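Local coordinates for protein methyl-coenzyme M reductase gamma subunit (Methermicoccus shengliensis DSM 18856, PDB 7NKG) that forms the gamma subunit of methyl-coenzyme M reductase, the factor 430 enzyme that carries out the methane-forming step of methanogenesis, at residues 28-33 with 202-207; 39-44 with 130-135; 84-89 with 136-141. All coordinates share one frame; numbering follows the deposited sequence.

Overall arrangement
Helix 128-140 ties the three contacts together. Interaction 3 packs its C-terminal end on strand 83-90 of the antiparallel sheet, and interaction 2 sets its middle against the end of helix 34-41, with centres about 8 Å apart; H43 NE2 joins them through a bond of 2.8 Å to Y85 O. Interaction 1 lies near the surface, its centre about 14 Å from that of interaction 3, and is anchored to the helix end by R30 NH1, 2.8 Å from I139 O. Interaction 3 has links to the cofactor pocket: the W88 side chain is about 11 Å from factor 430, and the neighbouring Q87 and T89 bond the pocket residues R121 and G120.

Interaction 1: 28-33 with 202-207; sequences KLREIS and KPMSEE
L29 and M204 both set CG beside the backbone N and opposite the carbonyl carbon (chi1 -57° and -68°), and the rest of the M204 chain runs fully extended, which carries its methyl group across to the leucine. The two side chains meet at about a right angle, with L29 CD1 3.7 Å from M204 CE. Methionine suits this place because its long, unbranched chain can span the distance to the other segment; the same CE lies beside the edge of the R30 guanidinium. Residues 28-33 belong to the loop between helices 13-23 and 34-41, while 202-207 lead from strand 193-201 into helix 206-212, where S205 is the N-cap and bonds E208 N. M204 and L29 also rest on R212 of that helix. The polar part of the contact runs through water. R30 NE and R30 NH2 each give a hydrogen bond of 2.8 Å to a separate water lying in the guanidinium plane, and both waters donate to K202 O. The third nitrogen, NH1, turns to the backbone oxygens of I139 and T141, so the flat group is fixed along its edges while L29 CB covers part of one face. On the side of the exposed K202 amine, another water bridges L29 O, at 3.0 Å, to K202 NZ, at 2.7 Å; a second one repeats the link, with a weak bond to the lysine.

Interaction 2: 39-44 with 130-135; sequences AILGHR and DVEVYG
The nearest backbones, at L41 and E132, keep their CA atoms 8.5 Å apart, and helix 34-41 ends at L41, after which G42 leaves helical geometry with a positive phi of 68°, a conformation a residue without a side chain adopts at little cost. Between the segments L41 CD1 touches E132 CG at 4.1 Å, and the leucine also packs on V86, so the aliphatic stem of the glutamate joins an apolar patch while its head stays polar. R44 NH1 reaches that head with a salt bridge of 2.9 Å to E132 OE2, at an N-H...O angle of 151°. It comes from above the carboxylate, 58° out of its plane, so the two flat groups meet through one nitrogen and one oxygen rather than as a fork. Further bonds hold both partners: T38 at OE2 and Y50 at OE1 of E132, and E128 and the carbonyl of S48 at R44, whose guanidinium also makes a cation-pi contact with Y50. The arginine and the two hydroxyls would probably favour the ionised form of the buried glutamate. G135 presents only backbone to L41. The arrangement is that of a helix end and its following loop docked, by a leucine and a salt bridge to a buried glutamate, against the helix that covers an antiparallel sheet.

Interaction 3: 84-89 with 136-141; sequences RYVQWT and KMSIET
Helix 128-140 covers the antiparallel sheet at strand 83-90, and W88 and S138 join the two elements; the helix runs nearly along the strand, at 21°, with axes 10.2 Å apart. The indole of W88 presents its edge to the helix. Its NE1 donates to S138 OG over 2.9 Å, at 154°, with the oxygen a little out of the ring plane. The serine hydroxyl sits between its own backbone N and carbonyl carbon (chi1 79°), from where it also bonds the carbonyl of G135, one turn back. Further along the edge, W88 CZ2 lies 3.8 Å from I139 CB, which is in the ring plane, and CG1 and CD1 of the isoleucine pad the benzo part. V86 CG1 adds a lighter touch, 3.9 Å from S138 OG. L151 of strand 149-151 packs on W88, V86 and I139 alike. A phenylalanine in place of W88 would probably leave S138 OG without its donor and open a gap beside I139. Serine is short enough to put its hydroxyl at the indole N-H, and that hydroxyl both accepts from the indole and donates to G135 O, which implies that the one polar atom of the buried tryptophan ring is satisfied within a largely apolar, buried contact.

Interaction 1: 28-33 with 202-207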
loop_
_atom_site.group_PDB
_atom_site.type_symbol
_atom_site.label_atom_id
_atom_site.label_comp_id
_atom_site.label_asym_id
_atom_site.label_seq_id
_atom_site.Cartn_x
_atom_site.Cartn_y
_atom_site.Cartn_z
ATOM N N LYS C 28 -29.249 45.701 -19.510
ATOM C CA LYS C 28 -28.286 46.475 -18.734
ATOM C C LYS C 28 -29.090 47.296 -17.712
ATOM O O LYS C 28 -29.953 48.086 -18.125
ATOM C CB LYS C 28 -27.458 47.388 -19.642
ATOM C CG LYS C 28 -26.507 48.274 -18.863
ATOM C CD LYS C 28 -25.364 48.749 -19.710
ATOM C CE LYS C 28 -24.657 49.921 -19.109
ATOM N NZ LYS C 28 -23.714 50.521 -20.091
ATOM N N LEU C 29 -28.829 47.124 -16.400
ATOM C CA LEU C 29 -29.568 47.848 -15.361
ATOM C C LEU C 29 -28.758 48.882 -14.593
ATOM O O LEU C 29 -29.351 49.687 -13.870
ATOM C CB LEU C 29 -30.159 46.853 -14.355
ATOM C CG LEU C 29 -31.089 45.773 -14.896
ATOM C CD1 LEU C 29 -31.624 44.947 -13.744
ATOM C CD2 LEU C 29 -32.280 46.366 -15.671
ATOM N N ARG C 30 -27.422 48.854 -14.696
ATOM C CA ARG C 30 -26.579 49.792 -13.949
ATOM C C ARG C 30 -25.235 49.960 -14.661
ATOM O O ARG C 30 -24.903 49.190 -15.570
ATOM C CB ARG C 30 -26.364 49.279 -12.504
ATOM C CG ARG C 30 -25.584 47.959 -12.435
ATOM C CD ARG C 30 -25.699 47.316 -11.069
ATOM N NE ARG C 30 -27.054 46.831 -10.801
ATOM C CZ ARG C 30 -27.572 45.689 -11.253
ATOM N NH1 ARG C 30 -26.844 44.868 -12.009
ATOM N NH2 ARG C 30 -28.813 45.352 -10.946
ATOM N N GLU C 31 -24.468 50.978 -14.254
ATOM C CA GLU C 31 -23.173 51.251 -14.854
ATOM C C GLU C 31 -22.064 51.208 -13.823
ATOM O O GLU C 31 -22.244 51.654 -12.690
ATOM C CB GLU C 31 -23.189 52.633 -15.506
ATOM C CG GLU C 31 -24.140 52.725 -16.682
ATOM C CD GLU C 31 -24.004 54.009 -17.474
ATOM O OE1 GLU C 31 -23.843 55.083 -16.852
ATOM O OE2 GLU C 31 -24.068 53.938 -18.723
ATOM N N ILE C 32 -20.898 50.711 -14.238
ATOM C CA ILE C 32 -19.697 50.722 -13.421
ATOM C C ILE C 32 -18.573 51.269 -14.287
ATOM O O ILE C 32 -18.431 50.849 -15.442
ATOM C CB ILE C 32 -19.326 49.341 -12.796
ATOM C CG1 ILE C 32 -18.141 49.511 -11.814
ATOM C CG2 ILE C 32 -18.985 48.295 -13.882
ATOM C CD1 ILE C 32 -18.007 48.413 -10.806
ATOM N N SER C 33 -17.775 52.202 -13.750
ATOM C CA SER C 33 -16.645 52.736 -14.507
ATOM C C SER C 33 -15.532 51.677 -14.615
ATOM O O SER C 33 -15.474 50.734 -13.812
ATOM C CB SER C 33 -16.102 53.997 -13.844
ATOM O OG SER C 33 -15.449 53.695 -12.624
ATOM N N LYS C 202 -29.069 50.713 -6.792
ATOM C CA LYS C 202 -30.167 50.226 -5.996
ATOM C C LYS C 202 -30.351 48.712 -6.067
ATOM O O LYS C 202 -30.123 48.118 -7.128
ATOM C CB LYS C 202 -31.479 50.906 -6.417
ATOM C CG LYS C 202 -32.016 50.474 -7.785
ATOM C CD LYS C 202 -33.056 51.442 -8.340
ATOM C CE LYS C 202 -33.465 51.087 -9.757
ATOM N NZ LYS C 202 -32.448 51.411 -10.796
ATOM N N PRO C 203 -30.861 48.073 -4.996
ATOM C CA PRO C 203 -31.216 46.653 -5.113
ATOM C C PRO C 203 -32.478 46.478 -5.953
ATOM O O PRO C 203 -33.292 47.405 -6.069
ATOM C CB PRO C 203 -31.586 46.263 -3.678
ATOM C CG PRO C 203 -31.076 47.367 -2.811
ATOM C CD PRO C 203 -31.217 48.585 -3.659
ATOM N N MET C 204 -32.697 45.263 -6.461
ATOM C CA MET C 204 -33.962 44.951 -7.124
ATOM C C MET C 204 -35.036 44.850 -6.051
ATOM O O MET C 204 -34.735 44.465 -4.909
ATOM C CB MET C 204 -33.889 43.584 -7.820
ATOM C CG MET C 204 -32.968 43.569 -8.992
ATOM S SD MET C 204 -33.087 41.987 -9.856
ATOM C CE MET C 204 -31.980 42.323 -11.217
ATOM N N SER C 205 -36.303 45.109 -6.414
ATOM C CA SER C 205 -37.417 44.861 -5.490
ATOM C C SER C 205 -37.620 43.332 -5.399
ATOM O O SER C 205 -37.140 42.591 -6.271
ATOM C CB SER C 205 -38.700 45.505 -6.013
ATOM O OG SER C 205 -39.125 44.890 -7.218
ATOM N N GLU C 206 -38.353 42.850 -4.385
ATOM C CA GLU C 206 -38.632 41.412 -4.261
ATOM C C GLU C 206 -39.394 40.899 -5.501
ATOM O O GLU C 206 -39.082 39.814 -6.003
ATOM C CB GLU C 206 -39.461 41.124 -3.003
ATOM C CG GLU C 206 -38.686 41.296 -1.713
ATOM C CD GLU C 206 -39.476 41.003 -0.454
ATOM O OE1 GLU C 206 -40.716 40.858 -0.540
ATOM O OE2 GLU C 206 -38.849 40.888 0.621
ATOM N N GLU C 207 -40.361 41.684 -5.999
ATOM C CA GLU C 207 -41.138 41.317 -7.188
ATOM C C GLU C 207 -40.243 41.239 -8.437
ATOM O O GLU C 207 -40.366 40.281 -9.203
ATOM C CB GLU C 207 -42.268 42.337 -7.409
ATOM C CG GLU C 207 -43.226 41.989 -8.535
ATOM C CD GLU C 207 -44.335 42.996 -8.772
ATOM O OE1 GLU C 207 -44.472 43.943 -7.965
ATOM O OE2 GLU C 207 -45.067 42.840 -9.777
HETATM O O HOH W 1 -30.969 49.202 -11.331
HETATM O O HOH W 2 -32.043 50.210 -13.890
HETATM O O HOH W 3 -28.355 48.724 -9.262
HETATM O O HOH W 4 -30.799 46.674 -9.427
#

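Interaction 2: 39-44 with 130-135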
loop_
_atom_site.group_PDB
_atom_site.type_symbol
_atom_site.label_atom_id
_atom_site.label_comp_id
_atom_site.label_asym_id
_atom_site.label_seq_id
_atom_site.Cartn_x
_atom_site.Cartn_y
_atom_site.Cartn_z
ATOM N N ALA C 39 -10.824 48.317 -9.329
ATOM C CA ALA C 39 -10.648 48.429 -7.885
ATOM C C ALA C 39 -11.329 47.244 -7.151
ATOM O O ALA C 39 -10.697 46.613 -6.300
ATOM C CB ALA C 39 -11.223 49.756 -7.385
ATOM N N ILE C 40 -12.600 46.938 -7.478
ATOM C CA ILE C 40 -13.321 45.872 -6.765
ATOM C C ILE C 40 -12.782 44.470 -7.111
ATOM O O ILE C 40 -12.848 43.587 -6.248
ATOM C CB ILE C 40 -14.869 45.972 -6.909
ATOM C CG1 ILE C 40 -15.312 45.770 -8.383
ATOM C CG2 ILE C 40 -15.326 47.343 -6.359
ATOM C CD1 ILE C 40 -16.795 45.807 -8.662
ATOM N N LEU C 41 -12.173 44.274 -8.302
ATOM C CA LEU C 41 -11.575 42.955 -8.604
ATOM C C LEU C 41 -10.244 42.711 -7.820
ATOM O O LEU C 41 -9.939 41.561 -7.504
ATOM C CB LEU C 41 -11.427 42.743 -10.116
ATOM C CG LEU C 41 -12.728 42.852 -10.937
ATOM C CD1 LEU C 41 -12.465 42.575 -12.398
ATOM C CD2 LEU C 41 -13.829 41.885 -10.427
ATOM N N GLY C 42 -9.523 43.772 -7.445
ATOM C CA GLY C 42 -8.321 43.675 -6.619
ATOM C C GLY C 42 -7.091 43.022 -7.220
ATOM O O GLY C 42 -6.221 42.573 -6.470
ATOM N N HIS C 43 -6.969 43.006 -8.552
ATOM C CA HIS C 43 -5.824 42.369 -9.221
ATOM C C HIS C 43 -4.676 43.338 -9.480
ATOM O O HIS C 43 -3.521 42.910 -9.563
ATOM C CB HIS C 43 -6.272 41.759 -10.547
ATOM C CG HIS C 43 -7.393 40.780 -10.389
ATOM N ND1 HIS C 43 -7.368 39.819 -9.392
ATOM C CD2 HIS C 43 -8.531 40.637 -11.105
ATOM C CE1 HIS C 43 -8.497 39.143 -9.518
ATOM N NE2 HIS C 43 -9.213 39.575 -10.551
ATOM N N ARG C 44 -4.991 44.618 -9.682
ATOM C CA ARG C 44 -3.973 45.642 -9.948
ATOM C C ARG C 44 -4.531 47.028 -9.591
ATOM O O ARG C 44 -5.748 47.177 -9.407
ATOM C CB ARG C 44 -3.506 45.603 -11.429
ATOM C CG ARG C 44 -4.551 46.118 -12.403
ATOM C CD ARG C 44 -4.128 46.027 -13.855
ATOM N NE ARG C 44 -4.891 46.958 -14.683
ATOM C CZ ARG C 44 -6.160 46.797 -15.046
ATOM N NH1 ARG C 44 -6.831 45.711 -14.677
ATOM N NH2 ARG C 44 -6.768 47.722 -15.783
ATOM N N ASP C 130 -9.622 40.237 -20.622
ATOM C CA ASP C 130 -10.809 39.470 -21.023
ATOM C C ASP C 130 -11.722 39.263 -19.824
ATOM O O ASP C 130 -12.946 39.345 -19.968
ATOM C CB ASP C 130 -10.435 38.092 -21.578
ATOM C CG ASP C 130 -9.385 38.081 -22.659
ATOM O OD1 ASP C 130 -9.228 39.121 -23.356
ATOM O OD2 ASP C 130 -8.726 37.049 -22.818
ATOM N N VAL C 131 -11.150 38.959 -18.645
ATOM C CA VAL C 131 -11.969 38.739 -17.451
ATOM C C VAL C 131 -12.651 40.056 -17.015
ATOM O O VAL C 131 -13.718 39.992 -16.415
ATOM C CB VAL C 131 -11.205 38.006 -16.283
ATOM C CG1 VAL C 131 -10.669 38.981 -15.232
ATOM C CG2 VAL C 131 -12.084 36.953 -15.619
ATOM N N GLU C 132 -12.054 41.232 -17.306
ATOM C CA GLU C 132 -12.684 42.512 -16.988
ATOM C C GLU C 132 -13.858 42.775 -17.934
ATOM O O GLU C 132 -14.887 43.280 -17.484
ATOM C CB GLU C 132 -11.689 43.672 -17.083
ATOM C CG GLU C 132 -10.683 43.663 -15.947
ATOM C CD GLU C 132 -10.064 45.011 -15.683
ATOM O OE1 GLU C 132 -9.969 45.811 -16.640
ATOM O OE2 GLU C 132 -9.679 45.270 -14.520
ATOM N N VAL C 133 -13.747 42.392 -19.219
ATOM C CA VAL C 133 -14.861 42.537 -20.166
ATOM C C VAL C 133 -16.039 41.673 -19.671
ATOM O O VAL C 133 -17.174 42.153 -19.634
ATOM C CB VAL C 133 -14.453 42.158 -21.606
ATOM C CG1 VAL C 133 -15.667 42.082 -22.538
ATOM C CG2 VAL C 133 -13.426 43.141 -22.156
ATOM N N TYR C 134 -15.748 40.432 -19.246
ATOM C CA TYR C 134 -16.754 39.544 -18.679
ATOM C C TYR C 134 -17.302 40.164 -17.373
ATOM O O TYR C 134 -18.516 40.205 -17.188
ATOM C CB TYR C 134 -16.168 38.124 -18.420
ATOM C CG TYR C 134 -16.974 37.336 -17.412
ATOM C CD1 TYR C 134 -18.182 36.755 -17.765
ATOM C CD2 TYR C 134 -16.598 37.287 -16.075
ATOM C CE1 TYR C 134 -18.986 36.135 -16.826
ATOM C CE2 TYR C 134 -17.410 36.696 -15.120
ATOM C CZ TYR C 134 -18.598 36.107 -15.501
ATOM O OH TYR C 134 -19.399 35.499 -14.565
ATOM N N GLY C 135 -16.411 40.587 -16.475
ATOM C CA GLY C 135 -16.768 41.158 -15.178
ATOM C C GLY C 135 -17.732 42.321 -15.286
ATOM O O GLY C 135 -18.708 42.392 -14.534
#

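Interaction 3: 84-89 with 136-141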
loop_
_atom_site.group_PDB
_atom_site.type_symbol
_atom_site.label_atom_id
_atom_site.label_comp_id
_atom_site.label_asym_id
_atom_site.label_seq_id
_atom_site.Cartn_x
_atom_site.Cartn_y
_atom_site.Cartn_z
ATOM N N ARG C 84 -6.507 36.052 -14.343
ATOM C CA ARG C 84 -7.191 36.600 -13.165
ATOM C C ARG C 84 -8.640 36.116 -13.107
ATOM O O ARG C 84 -9.097 35.465 -14.037
ATOM C CB ARG C 84 -7.115 38.140 -13.175
ATOM C CG ARG C 84 -5.704 38.685 -13.118
ATOM C CD ARG C 84 -4.907 38.233 -11.912
ATOM N NE ARG C 84 -3.712 39.060 -11.781
ATOM C CZ ARG C 84 -2.659 38.771 -11.027
ATOM N NH1 ARG C 84 -1.628 39.610 -10.969
ATOM N NH2 ARG C 84 -2.637 37.661 -10.298
ATOM N N TYR C 85 -9.377 36.471 -12.043
ATOM C CA TYR C 85 -10.713 35.931 -11.855
ATOM C C TYR C 85 -11.778 36.940 -11.417
ATOM O O TYR C 85 -11.464 38.010 -10.889
ATOM C CB TYR C 85 -10.601 34.799 -10.835
ATOM C CG TYR C 85 -10.399 35.322 -9.442
ATOM C CD1 TYR C 85 -9.134 35.639 -8.975
ATOM C CD2 TYR C 85 -11.479 35.584 -8.619
ATOM C CE1 TYR C 85 -8.959 36.276 -7.758
ATOM C CE2 TYR C 85 -11.311 36.172 -7.387
ATOM C CZ TYR C 85 -10.066 36.605 -6.996
ATOM O OH TYR C 85 -9.948 37.108 -5.730
ATOM N N VAL C 86 -13.048 36.541 -11.615
ATOM C CA VAL C 86 -14.242 37.260 -11.177
ATOM C C VAL C 86 -15.088 36.175 -10.504
ATOM O O VAL C 86 -15.443 35.205 -11.177
ATOM C CB VAL C 86 -15.000 37.904 -12.363
ATOM C CG1 VAL C 86 -16.347 38.467 -11.910
ATOM C CG2 VAL C 86 -14.154 38.997 -13.015
ATOM N N GLN C 87 -15.348 36.287 -9.192
ATOM C CA GLN C 87 -16.122 35.271 -8.479
ATOM C C GLN C 87 -17.343 35.897 -7.830
ATOM O O GLN C 87 -17.213 36.888 -7.114
ATOM C CB GLN C 87 -15.271 34.538 -7.437
ATOM C CG GLN C 87 -16.048 33.458 -6.696
ATOM C CD GLN C 87 -15.135 32.446 -6.067
ATOM O OE1 GLN C 87 -14.718 31.479 -6.710
ATOM N NE2 GLN C 87 -14.786 32.640 -4.793
ATOM N N TRP C 88 -18.516 35.274 -8.041
ATOM C CA TRP C 88 -19.806 35.739 -7.547
ATOM C C TRP C 88 -20.474 34.740 -6.608
ATOM O O TRP C 88 -20.388 33.536 -6.836
ATOM C CB TRP C 88 -20.766 35.935 -8.728
ATOM C CG TRP C 88 -20.592 37.246 -9.432
ATOM C CD1 TRP C 88 -19.936 37.472 -10.607
ATOM C CD2 TRP C 88 -21.076 38.518 -8.986
ATOM N NE1 TRP C 88 -19.969 38.814 -10.913
ATOM C CE2 TRP C 88 -20.673 39.479 -9.937
ATOM C CE3 TRP C 88 -21.829 38.938 -7.878
ATOM C CZ2 TRP C 88 -20.995 40.831 -9.815
ATOM C CZ3 TRP C 88 -22.119 40.279 -7.741
ATOM C CH2 TRP C 88 -21.714 41.211 -8.709
ATOM N N THR C 89 -21.177 35.254 -5.605
ATOM C CA THR C 89 -22.037 34.487 -4.709
ATOM C C THR C 89 -23.430 35.054 -4.937
ATOM O O THR C 89 -23.593 36.280 -4.992
ATOM C CB THR C 89 -21.601 34.611 -3.262
ATOM O OG1 THR C 89 -20.303 34.024 -3.135
ATOM C CG2 THR C 89 -22.571 33.925 -2.297
ATOM N N LYS C 136 -17.510 43.203 -16.268
ATOM C CA LYS C 136 -18.389 44.355 -16.503
ATOM C C LYS C 136 -19.813 43.868 -16.823
ATOM O O LYS C 136 -20.762 44.338 -16.217
ATOM C CB LYS C 136 -17.829 45.208 -17.650
ATOM C CG LYS C 136 -18.544 46.533 -17.833
ATOM C CD LYS C 136 -17.955 47.304 -19.021
ATOM C CE LYS C 136 -18.550 48.683 -19.178
ATOM N NZ LYS C 136 -18.211 49.577 -18.031
ATOM N N MET C 137 -19.959 42.907 -17.743
ATOM C CA MET C 137 -21.282 42.376 -18.083
ATOM C C MET C 137 -21.885 41.631 -16.893
ATOM O O MET C 137 -23.083 41.738 -16.666
ATOM C CB MET C 137 -21.192 41.462 -19.305
ATOM C CG MET C 137 -20.855 42.215 -20.580
ATOM S SD MET C 137 -20.429 41.102 -21.921
ATOM C CE MET C 137 -19.807 42.251 -23.110
ATOM N N SER C 138 -21.070 40.903 -16.108
ATOM C CA SER C 138 -21.568 40.169 -14.948
ATOM C C SER C 138 -22.170 41.088 -13.869
ATOM O O SER C 138 -23.026 40.638 -13.100
ATOM C CB SER C 138 -20.457 39.315 -14.334
ATOM O OG SER C 138 -19.562 40.054 -13.518
ATOM N N ILE C 139 -21.694 42.339 -13.787
ATOM C CA ILE C 139 -22.168 43.266 -12.750
ATOM C C ILE C 139 -23.177 44.307 -13.257
ATOM O O ILE C 139 -24.041 44.731 -12.489
ATOM C CB ILE C 139 -20.957 43.947 -12.033
ATOM C CG1 ILE C 139 -21.385 44.542 -10.664
ATOM C CG2 ILE C 139 -20.303 45.043 -12.896
ATOM C CD1 ILE C 139 -20.212 44.687 -9.643
ATOM N N GLU C 140 -23.067 44.734 -14.515
ATOM C CA GLU C 140 -23.962 45.767 -15.049
ATOM C C GLU C 140 -25.324 45.234 -15.464
ATOM O O GLU C 140 -26.280 46.013 -15.503
ATOM C CB GLU C 140 -23.318 46.453 -16.253
ATOM C CG GLU C 140 -22.107 47.298 -15.891
ATOM C CD GLU C 140 -21.649 48.211 -17.008
ATOM O OE1 GLU C 140 -21.920 47.885 -18.185
ATOM O OE2 GLU C 140 -21.022 49.255 -16.707
ATOM N N THR C 141 -25.403 43.955 -15.874
ATOM C CA THR C 141 -26.651 43.395 -16.381
ATOM C C THR C 141 -27.579 42.860 -15.283
ATOM O O THR C 141 -27.224 42.821 -14.105
ATOM C CB THR C 141 -26.340 42.315 -17.447
ATOM O OG1 THR C 141 -25.741 41.193 -16.787
ATOM C CG2 THR C 141 -25.510 42.844 -18.598
#